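Alginase (Pseudoalteromonas, PDB 4Q8K) probably cleaves alginate as a polysaccharide lyase of family 18. Local coordinates at residues 160-165 / 189-194. Numbering follows the deposited sequence.
Sequences NPNPLV and HEYKVK
His189 and Tyr191, two residues apart on strand 186-193, reach the loop at Pro161 to Pro163 through different first torsions. In His189, CG lies anti to the backbone N (chi1 -155°). In Tyr191, CG lies beside the N and anti to the carbonyl carbon (chi1 -76°). Pro163 meets both rings. Its CG is 3.7 Å from His189 NE2, and the two side chains cross obliquely. Toward Tyr191 the approach is tip to tip. Pro163 CG comes within 3.5 Å of Tyr191 OH, and Pro163 CB lies 3.9 Å from Tyr191 CE2. The proline ring thus packs on the hydroxyl end of the tyrosine. Pro161, which follows a cis peptide bond, brings its carbonyl O to the edge of the imidazole, in the ring plane, 2.8 Å from His189 NE2. On the other ring nitrogen, His189 ND1 is hydrogen-bonded to the backbone N of Val173, which ties down the rotation of the imidazole. An alanine in place of His189 would probably open a gap beside Pro163 CG and leave the backbone N of Val173 without this acceptor. A water bridges the two segments: it accepts from Asn162 ND2 at 3.0 Å and is hydrogen-bonded to Tyr191 OH at 2.6 Å, in the plane of the phenol ring. The other branch of the amide faces its own loop, where Asn162 OD1 accepts from Leu164 N at 2.8 Å. Leu156 of the neighbouring strand 154-157 touches Asn162, Pro163 and Tyr191. Pro163 also packs on Leu170 and Phe172. The contact joins the two antiparallel sheets of the concanavalin-like jelly roll, where strand 186-193 of one sheet meets the Asx turn leading into edge strand 164-166 of the other.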
# COMPACT_ATOMS: atom_id res chain seq x y z
N ASN A 160 16.33 -7.27 0.18
CA ASN A 160 17.35 -6.26 0.40
C ASN A 160 17.09 -4.93 -0.22
O ASN A 160 16.83 -4.86 -1.36
CB ASN A 160 18.72 -6.77 -0.02
CG ASN A 160 19.83 -5.92 0.55
OD1 ASN A 160 20.36 -6.19 1.63
ND2 ASN A 160 20.18 -4.88 -0.16
N PRO A 161 17.22 -3.89 0.57
CA PRO A 161 17.62 -4.04 1.97
C PRO A 161 16.43 -4.41 2.85
O PRO A 161 15.28 -4.22 2.46
CB PRO A 161 18.10 -2.64 2.33
CG PRO A 161 17.24 -1.74 1.49
CD PRO A 161 17.05 -2.48 0.19
N ASN A 162 16.72 -4.94 4.03
CA ASN A 162 15.66 -5.26 4.97
C ASN A 162 15.00 -3.96 5.46
O ASN A 162 15.69 -2.96 5.67
CB ASN A 162 16.19 -6.10 6.14
CG ASN A 162 15.08 -6.58 7.07
OD1 ASN A 162 14.64 -5.85 7.96
ND2 ASN A 162 14.63 -7.82 6.87
N PRO A 163 13.67 -3.98 5.61
CA PRO A 163 12.95 -2.78 6.04
C PRO A 163 13.32 -2.31 7.44
O PRO A 163 13.22 -1.12 7.72
CB PRO A 163 11.48 -3.23 5.99
CG PRO A 163 11.46 -4.28 4.95
CD PRO A 163 12.76 -5.03 5.13
N LEU A 164 13.73 -3.23 8.32
CA LEU A 164 14.04 -2.87 9.70
C LEU A 164 15.41 -2.22 9.80
O LEU A 164 16.43 -2.91 9.87
CB LEU A 164 13.97 -4.10 10.61
CG LEU A 164 13.83 -3.85 12.12
CD1 LEU A 164 12.47 -3.24 12.44
CD2 LEU A 164 14.02 -5.14 12.91
N VAL A 165 15.44 -0.88 9.82
CA VAL A 165 16.70 -0.14 9.84
C VAL A 165 17.17 0.17 11.27
O VAL A 165 18.33 0.49 11.51
CB VAL A 165 16.62 1.15 8.99
CG1 VAL A 165 16.42 0.81 7.52
CG2 VAL A 165 15.50 2.04 9.48
N HIS A 189 8.30 -3.18 -2.11
CA HIS A 189 9.02 -3.53 -0.89
C HIS A 189 7.91 -3.59 0.16
O HIS A 189 7.38 -2.55 0.55
CB HIS A 189 10.02 -2.46 -0.54
CG HIS A 189 11.17 -2.96 0.29
ND1 HIS A 189 12.08 -2.11 0.87
CD2 HIS A 189 11.53 -4.22 0.64
CE1 HIS A 189 12.98 -2.83 1.53
NE2 HIS A 189 12.67 -4.10 1.41
N GLU A 190 7.57 -4.79 0.61
CA GLU A 190 6.27 -5.00 1.23
C GLU A 190 6.25 -6.22 2.15
O GLU A 190 6.99 -7.20 1.93
CB GLU A 190 5.28 -5.22 0.09
CG GLU A 190 3.82 -5.34 0.44
CD GLU A 190 2.99 -5.48 -0.82
OE1 GLU A 190 2.94 -6.59 -1.40
OE2 GLU A 190 2.42 -4.46 -1.25
N TYR A 191 5.40 -6.17 3.17
CA TYR A 191 5.13 -7.33 4.01
C TYR A 191 3.73 -7.84 3.70
O TYR A 191 2.83 -7.05 3.41
CB TYR A 191 5.20 -6.96 5.49
CG TYR A 191 6.59 -6.77 6.06
CD1 TYR A 191 7.42 -7.86 6.30
CD2 TYR A 191 7.05 -5.51 6.40
CE1 TYR A 191 8.67 -7.69 6.84
CE2 TYR A 191 8.30 -5.32 6.94
CZ TYR A 191 9.11 -6.42 7.16
OH TYR A 191 10.36 -6.24 7.69
N LYS A 192 3.53 -9.16 3.79
CA LYS A 192 2.22 -9.75 3.55
C LYS A 192 1.90 -10.83 4.57
O LYS A 192 2.77 -11.60 4.96
CB LYS A 192 2.15 -10.34 2.14
CG LYS A 192 3.27 -11.35 1.85
CD LYS A 192 3.07 -12.04 0.51
CE LYS A 192 4.22 -13.04 0.25
NZ LYS A 192 4.03 -13.76 -1.04
N VAL A 193 0.65 -10.89 5.02
CA VAL A 193 0.25 -11.98 5.90
C VAL A 193 0.53 -13.31 5.21
O VAL A 193 0.11 -13.53 4.06
CB VAL A 193 -1.24 -11.89 6.29
CG1 VAL A 193 -1.67 -13.11 7.10
CG2 VAL A 193 -1.52 -10.59 7.07
N LYS A 194 1.17 -14.22 5.89
CA LYS A 194 1.56 -15.46 5.27
C LYS A 194 0.43 -16.38 4.90
O LYS A 194 -0.58 -16.39 5.50
CB LYS A 194 2.59 -16.16 6.12
CG LYS A 194 2.01 -16.81 7.34
CD LYS A 194 3.07 -17.60 8.10
CE LYS A 194 4.10 -16.71 8.73
NZ LYS A 194 5.09 -17.49 9.49
O HOH W 1 11.87 -8.27 8.06